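Local coordinates for protein NG, ng-dimethylarginine dimethylaminohydrolase (Pseudomonas aeruginosa, PDB 1H70) that hydrolyses asymmetric dimethyl-L-arginine and monomethyl-L-arginine, inhibitors of nitric oxide synthase, to L-citrulline and dimethylamine or methylamine, at residues T113-D118 and V161-T166; D118-G123 and T166-L171; H125-E130 and S152-R157. The protein carries 1 engineered substitution. All blocks are in the same frame, centred on the assembly; numbering follows the deposited sequence.

Interaction 1 of 3, residues T113-D118 and V161-T166. With CIR (citrulline), chain B.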
loop_
_atom_site.group_PDB
_atom_site.type_symbol
_atom_site.label_atom_id
_atom_site.label_comp_id
_atom_site.label_asym_id
_atom_site.label_seq_id
_atom_site.Cartn_x
_atom_site.Cartn_y
_atom_site.Cartn_z
ATOM N N THR A 113 -10.835 -3.642 -13.041
ATOM C CA THR A 113 -9.686 -2.788 -12.882
ATOM C C THR A 113 -9.437 -2.805 -11.355
ATOM O O THR A 113 -10.372 -2.630 -10.575
ATOM C CB THR A 113 -10.204 -1.474 -13.527
ATOM O OG1 THR A 113 -9.586 -1.196 -14.816
ATOM C CG2 THR A 113 -10.186 -0.355 -12.650
ATOM N N VAL A 114 -8.229 -3.141 -10.889
ATOM C CA VAL A 114 -7.956 -3.127 -9.433
ATOM C C VAL A 114 -6.539 -2.625 -9.197
ATOM O O VAL A 114 -5.653 -3.016 -9.932
ATOM C CB VAL A 114 -7.995 -4.522 -8.752
ATOM C CG1 VAL A 114 -7.504 -4.469 -7.298
ATOM C CG2 VAL A 114 -9.411 -5.116 -8.726
ATOM N N GLU A 115 -6.343 -1.782 -8.187
ATOM C CA GLU A 115 -4.999 -1.378 -7.754
ATOM C C GLU A 115 -5.015 -1.692 -6.265
ATOM O O GLU A 115 -5.877 -1.187 -5.551
ATOM C CB GLU A 115 -4.644 0.092 -8.040
ATOM C CG GLU A 115 -4.390 0.302 -9.528
ATOM C CD GLU A 115 -4.182 1.743 -9.956
ATOM O OE1 GLU A 115 -3.904 2.604 -9.093
ATOM O OE2 GLU A 115 -4.272 1.990 -11.178
ATOM N N ALA A 116 -4.058 -2.521 -5.817
ATOM C CA ALA A 116 -4.049 -3.007 -4.436
ATOM C C ALA A 116 -3.895 -1.987 -3.322
ATOM O O ALA A 116 -4.104 -2.319 -2.153
ATOM C CB ALA A 116 -3.045 -4.174 -4.249
ATOM N N GLY A 117 -3.585 -0.737 -3.648
ATOM C CA GLY A 117 -3.539 0.330 -2.644
ATOM C C GLY A 117 -4.952 0.585 -2.116
ATOM O O GLY A 117 -5.155 1.193 -1.070
ATOM N N ASP A 118 -5.950 0.107 -2.871
ATOM C CA ASP A 118 -7.354 0.218 -2.495
ATOM C C ASP A 118 -7.773 -0.905 -1.547
ATOM O O ASP A 118 -8.927 -0.968 -1.134
ATOM C CB ASP A 118 -8.250 0.151 -3.732
ATOM C CG ASP A 118 -8.482 1.502 -4.375
ATOM O OD1 ASP A 118 -8.836 2.454 -3.628
ATOM O OD2 ASP A 118 -8.362 1.660 -5.627
ATOM N N VAL A 161 -10.150 10.486 -1.997
ATOM C CA VAL A 161 -8.742 10.081 -2.067
ATOM C C VAL A 161 -8.428 9.205 -3.280
ATOM O O VAL A 161 -9.334 8.667 -3.911
ATOM C CB VAL A 161 -8.294 9.320 -0.813
ATOM C CG1 VAL A 161 -8.130 10.284 0.367
ATOM C CG2 VAL A 161 -9.310 8.214 -0.467
ATOM N N LEU A 162 -7.132 9.080 -3.589
ATOM C CA LEU A 162 -6.709 8.277 -4.731
ATOM C C LEU A 162 -7.014 6.806 -4.505
ATOM O O LEU A 162 -7.566 6.163 -5.356
ATOM C CB LEU A 162 -5.201 8.457 -4.984
ATOM C CG LEU A 162 -4.649 7.674 -6.172
ATOM C CD1 LEU A 162 -5.272 8.150 -7.481
ATOM C CD2 LEU A 162 -3.112 7.792 -6.195
ATOM N N HIS A 163 -6.648 6.272 -3.345
ATOM C CA HIS A 163 -6.914 4.884 -3.020
ATOM C C HIS A 163 -7.376 4.860 -1.564
ATOM O O HIS A 163 -7.067 5.768 -0.799
ATOM C CB HIS A 163 -5.670 3.975 -3.024
ATOM C CG HIS A 163 -4.993 3.805 -4.351
ATOM N ND1 HIS A 163 -3.814 4.443 -4.677
ATOM C CD2 HIS A 163 -5.328 3.060 -5.417
ATOM C CE1 HIS A 163 -3.463 4.104 -5.908
ATOM N NE2 HIS A 163 -4.349 3.252 -6.371
ATOM N N LEU A 164 -8.025 3.776 -1.181
ATOM C CA LEU A 164 -8.479 3.623 0.194
ATOM C C LEU A 164 -7.365 3.863 1.227
ATOM O O LEU A 164 -7.542 4.603 2.194
ATOM C CB LEU A 164 -9.005 2.193 0.360
ATOM C CG LEU A 164 -9.638 1.833 1.719
ATOM C CD1 LEU A 164 -11.066 2.376 1.758
ATOM C CD2 LEU A 164 -9.658 0.321 1.863
ATOM N N LYS A 165 -6.198 3.237 1.011
ATOM C CA LYS A 165 -5.100 3.342 1.976
ATOM C C LYS A 165 -4.355 4.668 2.018
ATOM O O LYS A 165 -3.452 4.861 2.838
ATOM C CB LYS A 165 -4.168 2.137 1.926
ATOM C CG LYS A 165 -4.874 0.866 2.431
ATOM C CD LYS A 165 -3.888 -0.233 2.789
ATOM C CE LYS A 165 -3.050 -0.685 1.594
ATOM N NZ LYS A 165 -2.566 -2.106 1.850
ATOM N N THR A 166 -4.789 5.627 1.215
ATOM C CA THR A 166 -4.282 6.984 1.280
ATOM C C THR A 166 -4.691 7.560 2.630
ATOM O O THR A 166 -3.974 8.380 3.221
ATOM C CB THR A 166 -4.935 7.836 0.195
ATOM O OG1 THR A 166 -4.419 7.462 -1.099
ATOM C CG2 THR A 166 -4.619 9.327 0.366
HETATM C C CIR B . -0.087 6.828 -9.079
HETATM O O CIR B . -0.545 5.695 -9.420
HETATM O OXT CIR B . -0.760 7.905 -9.351
HETATM C CA CIR B . 1.198 6.917 -8.299
HETATM N N CIR B . 1.875 8.194 -8.596
HETATM C C3 CIR B . 0.900 6.794 -6.784
HETATM C C4 CIR B . 0.415 5.367 -6.469
HETATM C C5 CIR B . 0.090 5.263 -4.989
HETATM N N6 CIR B . -0.312 3.895 -4.634
HETATM C C7 CIR B . -0.499 3.456 -3.400
HETATM O O7 CIR B . -0.339 4.171 -2.398
HETATM N N8 CIR B . -0.860 2.169 -3.230
HETATM O O HOH W 1 -2.704 -3.988 -0.429
#
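With CG of His163 anti to its carbonyl carbon (chi1 -64°) and CG of Glu115 likewise anti to its own (chi1 -73°), the two side chains cross at about a right angle between the two loops. His163 NE2 donates to Glu115 OE1 at 2.8 Å, with the acceptor close to the ring plane and met on the anti side of the carboxylate. Arg133 forms a salt bridge with the same oxygen, and OE2 is bound by Ala83 N, so both ends of the carboxylate are held and its rotation is probably fixed. This is a His-carboxylate hydrogen bond within the active site: His163 is probably the proton donor, and bound citrulline approaches its ring obliquely, N6 lying 3.4 Å from CE1. Gly117 CA lies over one face of the imidazole and is 3.3 Å from citrulline N8; a side chain here would run into the ligand, which explains the glycine. At the edge of the ring, Asp118 ties down the loop: OD1 accepts Leu164 N at 2.9 Å, while OD2, bound by Ser131 and Thr134, stands 3.3 Å from His163 CD2. Lys165 N donates to Gly117 O at 3.1 Å, and its aliphatic chain passes that oxygen before NZ reaches Ile119 O and Glu66.

Interaction 2 of 3, residues D118-G123 and T166-L171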
loop_
_atom_site.group_PDB
_atom_site.type_symbol
_atom_site.label_atom_id
_atom_site.label_comp_id
_atom_site.label_asym_id
_atom_site.label_seq_id
_atom_site.Cartn_x
_atom_site.Cartn_y
_atom_site.Cartn_z
ATOM N N ASP A 118 -5.950 0.107 -2.871
ATOM C CA ASP A 118 -7.354 0.218 -2.495
ATOM C C ASP A 118 -7.773 -0.905 -1.547
ATOM O O ASP A 118 -8.927 -0.968 -1.134
ATOM C CB ASP A 118 -8.250 0.151 -3.732
ATOM C CG ASP A 118 -8.482 1.502 -4.375
ATOM O OD1 ASP A 118 -8.836 2.454 -3.628
ATOM O OD2 ASP A 118 -8.362 1.660 -5.627
ATOM N N ILE A 119 -6.828 -1.793 -1.232
ATOM C CA ILE A 119 -7.135 -2.954 -0.381
ATOM C C ILE A 119 -6.454 -2.926 0.967
ATOM O O ILE A 119 -5.221 -2.869 1.088
ATOM C CB ILE A 119 -6.819 -4.272 -1.141
ATOM C CG1 ILE A 119 -7.605 -4.311 -2.451
ATOM C CG2 ILE A 119 -7.237 -5.514 -0.275
ATOM C CD1 ILE A 119 -7.234 -5.473 -3.392
ATOM N N MET A 120 -7.268 -3.047 2.026
ATOM C CA MET A 120 -6.762 -3.083 3.389
ATOM C C MET A 120 -7.062 -4.434 4.074
ATOM O O MET A 120 -8.207 -4.784 4.233
ATOM C CB MET A 120 -7.400 -1.966 4.224
ATOM C CG MET A 120 -6.801 -1.869 5.629
ATOM S SD MET A 120 -7.436 -0.504 6.616
ATOM C CE MET A 120 -9.218 -0.904 6.631
ATOM N N MET A 121 -6.017 -5.170 4.450
ATOM C CA MET A 121 -6.136 -6.491 5.062
ATOM C C MET A 121 -6.255 -6.397 6.568
ATOM O O MET A 121 -5.364 -5.842 7.237
ATOM C CB MET A 121 -4.894 -7.317 4.725
ATOM C CG MET A 121 -4.825 -8.672 5.410
ATOM S SD MET A 121 -3.392 -9.681 4.851
ATOM C CE MET A 121 -2.104 -8.894 5.843
ATOM N N VAL A 122 -7.343 -6.948 7.097
ATOM C CA VAL A 122 -7.572 -6.976 8.550
ATOM C C VAL A 122 -7.877 -8.416 8.885
ATOM O O VAL A 122 -9.013 -8.826 8.704
ATOM C CB VAL A 122 -8.765 -6.104 8.995
ATOM C CG1 VAL A 122 -8.905 -6.116 10.548
ATOM C CG2 VAL A 122 -8.576 -4.690 8.496
ATOM N N GLY A 123 -6.874 -9.172 9.331
ATOM C CA GLY A 123 -7.096 -10.592 9.597
ATOM C C GLY A 123 -7.359 -11.256 8.263
ATOM O O GLY A 123 -6.608 -11.025 7.299
ATOM N N THR A 166 -4.789 5.627 1.215
ATOM C CA THR A 166 -4.282 6.984 1.280
ATOM C C THR A 166 -4.691 7.560 2.630
ATOM O O THR A 166 -3.974 8.380 3.221
ATOM C CB THR A 166 -4.935 7.836 0.195
ATOM O OG1 THR A 166 -4.419 7.462 -1.099
ATOM C CG2 THR A 166 -4.619 9.327 0.366
ATOM N N GLY A 167 -5.872 7.160 3.084
ATOM C CA GLY A 167 -6.409 7.671 4.339
ATOM C C GLY A 167 -6.720 6.642 5.400
ATOM O O GLY A 167 -7.482 6.918 6.331
ATOM N N LEU A 168 -6.109 5.461 5.315
ATOM C CA LEU A 168 -6.388 4.407 6.293
ATOM C C LEU A 168 -5.206 3.457 6.407
ATOM O O LEU A 168 -4.483 3.238 5.432
ATOM C CB LEU A 168 -7.560 3.544 5.844
ATOM C CG LEU A 168 -9.002 3.950 6.066
ATOM C CD1 LEU A 168 -9.900 3.115 5.156
ATOM C CD2 LEU A 168 -9.347 3.754 7.539
ATOM N N ALA A 169 -5.040 2.896 7.583
ATOM C CA ALA A 169 -3.971 1.940 7.846
ATOM C C ALA A 169 -4.306 1.081 9.040
ATOM O O ALA A 169 -4.548 1.608 10.125
ATOM C CB ALA A 169 -2.625 2.639 8.109
ATOM N N TYR A 170 -4.273 -0.230 8.857
ATOM C CA TYR A 170 -4.523 -1.153 9.964
ATOM C C TYR A 170 -3.225 -1.584 10.593
ATOM O O TYR A 170 -2.346 -2.065 9.914
ATOM C CB TYR A 170 -5.330 -2.372 9.491
ATOM C CG TYR A 170 -5.706 -3.316 10.626
ATOM C CD1 TYR A 170 -6.446 -2.863 11.706
ATOM C CD2 TYR A 170 -5.296 -4.648 10.627
ATOM C CE1 TYR A 170 -6.804 -3.707 12.738
ATOM C CE2 TYR A 170 -5.635 -5.505 11.667
ATOM C CZ TYR A 170 -6.391 -5.024 12.717
ATOM O OH TYR A 170 -6.740 -5.869 13.764
ATOM N N LEU A 171 -3.074 -1.353 11.919
ATOM C CA LEU A 171 -1.843 -1.676 12.610
ATOM C C LEU A 171 -1.935 -2.912 13.533
ATOM O O LEU A 171 -1.156 -3.039 14.493
ATOM C CB LEU A 171 -1.417 -0.464 13.435
ATOM C CG LEU A 171 -1.385 0.898 12.725
ATOM C CD1 LEU A 171 -0.920 1.969 13.700
ATOM C CD2 LEU A 171 -0.466 0.855 11.498
#
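Leu168 begins the contact, its CB standing 4.1 Å from Met120 SD; the branched end of this leucine packs against Phe182, Phe188 and Leu176. Next along strand 168-170, Ala169 points its methyl group away and offers Met120 mainly its backbone. The long unbranched methionine suits this place: CG anti to the backbone N (chi1 -174°), with the chain still extended at chi2, brings SD across to the backbone of strand 168-170, 3.9 Å from Tyr170 N. The two strands run roughly parallel, 26° apart, yet their axes come no closer than 7.3 Å and no hydrogen bond joins them. They are edge strands of two separate three-stranded sheets, and side chains fill the seam between the sheets. Tyr170 supplies the broad surface there. Its CG is anti to the backbone N, and its ring lies across the side chain of Val122, whose CG1 sits over one face in a CH-pi contact, 3.6 Å from the ring centroid and 19° off the normal. The other methyl, CG2, touches the ring at its root, 3.8 Å from Tyr170 CG. Met121 O approaches CD2 of the ring obliquely at 3.6 Å, and the phenol OH bonds to the backbone N of Asn174.

Interaction 3 of 3, residues H125-E130 and S152-R157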
loop_
_atom_site.group_PDB
_atom_site.type_symbol
_atom_site.label_atom_id
_atom_site.label_comp_id
_atom_site.label_asym_id
_atom_site.label_seq_id
_atom_site.Cartn_x
_atom_site.Cartn_y
_atom_site.Cartn_z
ATOM N N HIS A 125 -10.076 -10.683 6.496
ATOM C CA HIS A 125 -11.028 -9.830 5.782
ATOM C C HIS A 125 -10.271 -8.780 4.985
ATOM O O HIS A 125 -9.292 -8.211 5.488
ATOM C CB HIS A 125 -12.035 -9.122 6.698
ATOM C CG HIS A 125 -13.170 -8.509 5.940
ATOM N ND1 HIS A 125 -14.256 -9.248 5.515
ATOM C CD2 HIS A 125 -13.367 -7.249 5.476
ATOM C CE1 HIS A 125 -15.084 -8.463 4.841
ATOM N NE2 HIS A 125 -14.569 -7.242 4.813
ATOM N N PHE A 126 -10.724 -8.538 3.758
ATOM C CA PHE A 126 -10.078 -7.536 2.890
ATOM C C PHE A 126 -11.048 -6.438 2.504
ATOM O O PHE A 126 -12.037 -6.698 1.823
ATOM C CB PHE A 126 -9.491 -8.200 1.635
ATOM C CG PHE A 126 -8.327 -9.119 1.924
ATOM C CD1 PHE A 126 -8.551 -10.408 2.395
ATOM C CD2 PHE A 126 -7.030 -8.688 1.757
ATOM C CE1 PHE A 126 -7.462 -11.250 2.669
ATOM C CE2 PHE A 126 -5.950 -9.503 2.028
ATOM C CZ PHE A 126 -6.180 -10.799 2.497
ATOM N N TYR A 127 -10.786 -5.198 2.946
ATOM C CA TYR A 127 -11.656 -4.077 2.611
ATOM C C TYR A 127 -11.126 -3.491 1.312
ATOM O O TYR A 127 -9.931 -3.195 1.211
ATOM C CB TYR A 127 -11.623 -2.965 3.666
ATOM C CG TYR A 127 -12.218 -3.381 4.975
ATOM C CD1 TYR A 127 -11.418 -3.897 5.964
ATOM C CD2 TYR A 127 -13.581 -3.254 5.211
ATOM C CE1 TYR A 127 -11.945 -4.296 7.196
ATOM C CE2 TYR A 127 -14.132 -3.650 6.436
ATOM C CZ TYR A 127 -13.297 -4.183 7.411
ATOM O OH TYR A 127 -13.829 -4.572 8.656
ATOM N N ILE A 128 -12.016 -3.338 0.340
ATOM C CA ILE A 128 -11.642 -2.865 -0.985
ATOM C C ILE A 128 -12.350 -1.569 -1.378
ATOM O O ILE A 128 -13.580 -1.546 -1.497
ATOM C CB ILE A 128 -12.006 -3.938 -2.033
ATOM C CG1 ILE A 128 -11.352 -5.278 -1.732
ATOM C CG2 ILE A 128 -11.586 -3.435 -3.427
ATOM C CD1 ILE A 128 -11.795 -6.380 -2.714
ATOM N N GLY A 129 -11.587 -0.488 -1.584
ATOM C CA GLY A 129 -12.207 0.776 -1.962
ATOM C C GLY A 129 -12.625 0.856 -3.428
ATOM O O GLY A 129 -11.939 0.333 -4.332
ATOM N N GLU A 130 -13.782 1.474 -3.677
ATOM C CA GLU A 130 -14.264 1.685 -5.040
ATOM C C GLU A 130 -13.741 3.074 -5.391
ATOM O O GLU A 130 -14.277 4.071 -4.915
ATOM C CB GLU A 130 -15.790 1.645 -5.152
ATOM C CG GLU A 130 -16.300 1.939 -6.574
ATOM C CD GLU A 130 -17.820 1.967 -6.658
ATOM O OE1 GLU A 130 -18.472 2.356 -5.668
ATOM O OE2 GLU A 130 -18.372 1.565 -7.711
ATOM N N SER A 152 -12.284 -13.400 3.066
ATOM C CA SER A 152 -13.495 -12.614 2.841
ATOM C C SER A 152 -13.147 -11.199 2.361
ATOM O O SER A 152 -11.995 -10.778 2.464
ATOM C CB SER A 152 -14.359 -12.625 4.113
ATOM O OG SER A 152 -13.741 -11.880 5.157
ATOM N N GLY A 153 -14.119 -10.477 1.816
ATOM C CA GLY A 153 -13.850 -9.126 1.345
ATOM C C GLY A 153 -15.134 -8.319 1.265
ATOM O O GLY A 153 -16.202 -8.900 1.234
ATOM N N SER A 154 -15.032 -6.995 1.229
ATOM C CA SER A 154 -16.204 -6.129 1.140
ATOM C C SER A 154 -15.793 -4.848 0.435
ATOM O O SER A 154 -14.587 -4.596 0.324
ATOM C CB SER A 154 -16.775 -5.836 2.530
ATOM O OG SER A 154 -15.812 -5.229 3.386
ATOM N N VAL A 155 -16.765 -4.088 -0.072
ATOM C CA VAL A 155 -16.469 -2.844 -0.784
ATOM C C VAL A 155 -16.720 -1.646 0.107
ATOM O O VAL A 155 -17.738 -1.601 0.834
ATOM C CB VAL A 155 -17.296 -2.714 -2.081
ATOM C CG1 VAL A 155 -17.054 -1.401 -2.799
ATOM C CG2 VAL A 155 -16.948 -3.851 -3.014
ATOM N N VAL A 156 -15.781 -0.702 0.080
ATOM C CA VAL A 156 -15.903 0.548 0.815
ATOM C C VAL A 156 -16.024 1.662 -0.215
ATOM O O VAL A 156 -15.206 1.754 -1.123
ATOM C CB VAL A 156 -14.654 0.825 1.704
ATOM C CG1 VAL A 156 -14.785 2.191 2.390
ATOM C CG2 VAL A 156 -14.506 -0.274 2.765
ATOM N N ARG A 157 -17.032 2.521 -0.075
ATOM C CA ARG A 157 -17.228 3.600 -1.038
ATOM C C ARG A 157 -16.338 4.784 -0.672
ATOM O O ARG A 157 -16.200 5.083 0.517
ATOM C CB ARG A 157 -18.708 4.009 -1.038
ATOM C CG ARG A 157 -19.679 2.834 -1.186
ATOM C CD ARG A 157 -19.499 2.008 -2.483
ATOM N NE ARG A 157 -20.227 0.742 -2.348
ATOM C CZ ARG A 157 -20.482 -0.146 -3.291
ATOM N NH1 ARG A 157 -20.089 0.036 -4.548
ATOM N NH2 ARG A 157 -21.147 -1.245 -2.967
#
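The imidazole of His125 is gripped at both nitrogens by serines of the adjacent strand: ND1 lies 2.7 Å from Ser152 OG and NE2 2.8 Å from Ser154 OG. The second bond is the straighter, at 170° against 140°. CG of His125 is anti to the backbone N (chi1 -167°), and the ring turns across the neighbouring strand, with Gly153 CA over one of its faces in a CH-pi contact. Between the serines, glycine suits this position because a CB would come within a tight 3.3 Å of Phe126 O. The backbones form a parallel ladder: Phe126 and Ile128 each give and take a bond with the residues flanking their partner (Ser152 and Ser154; Ser154 and Val156), and Glu130 N donates to Val156 O. Val156 N to Ile128 O, at 2.8 Å, is the shortest of these. Strand 125-130, helix 136-148 and strand 152-157 make up a beta-alpha-beta unit, and Phe126 and Ile128 turn their apolar side chains to that helix. On the His125 side of the sheet, Tyr127 CD2 rests 4.0 Å from Val156 CG2. Toward the end of the ladder Arg157 NH1 forms a salt bridge with Glu130 OE1 at 3.0 Å, within the guanidinium plane but from above the carboxylate plane. Since each serine hydroxyl can donate or accept, the His125 pairs would accommodate either neutral tautomer, and probably hold the ring whichever nitrogen carries the proton.

Overall arrangement
The three contacts lie 10 to 11 Å apart, centre to centre, and the strands of interaction 3 fall within the loop closed by each of the other two. Asp118 links them: it ends the loop of interaction 1, leads into strand 119-122 of interaction 2, and its O lies 2.7 Å from Gly129 N of interaction 3, a probable hydrogen bond. Likewise Lys165 NZ reaches Ile119 O at 2.9 Å, and Leu164 CD2 packs 4.0 Å from Met120 CB. Interaction 1 contributes Gly117, Leu162 and His163 to the citrulline pocket; the side chain of Met120 in interaction 2 and Gly129 of interaction 3 are each about 11 Å from citrulline at the nearest atoms, so sheet and seam stand behind the pocket.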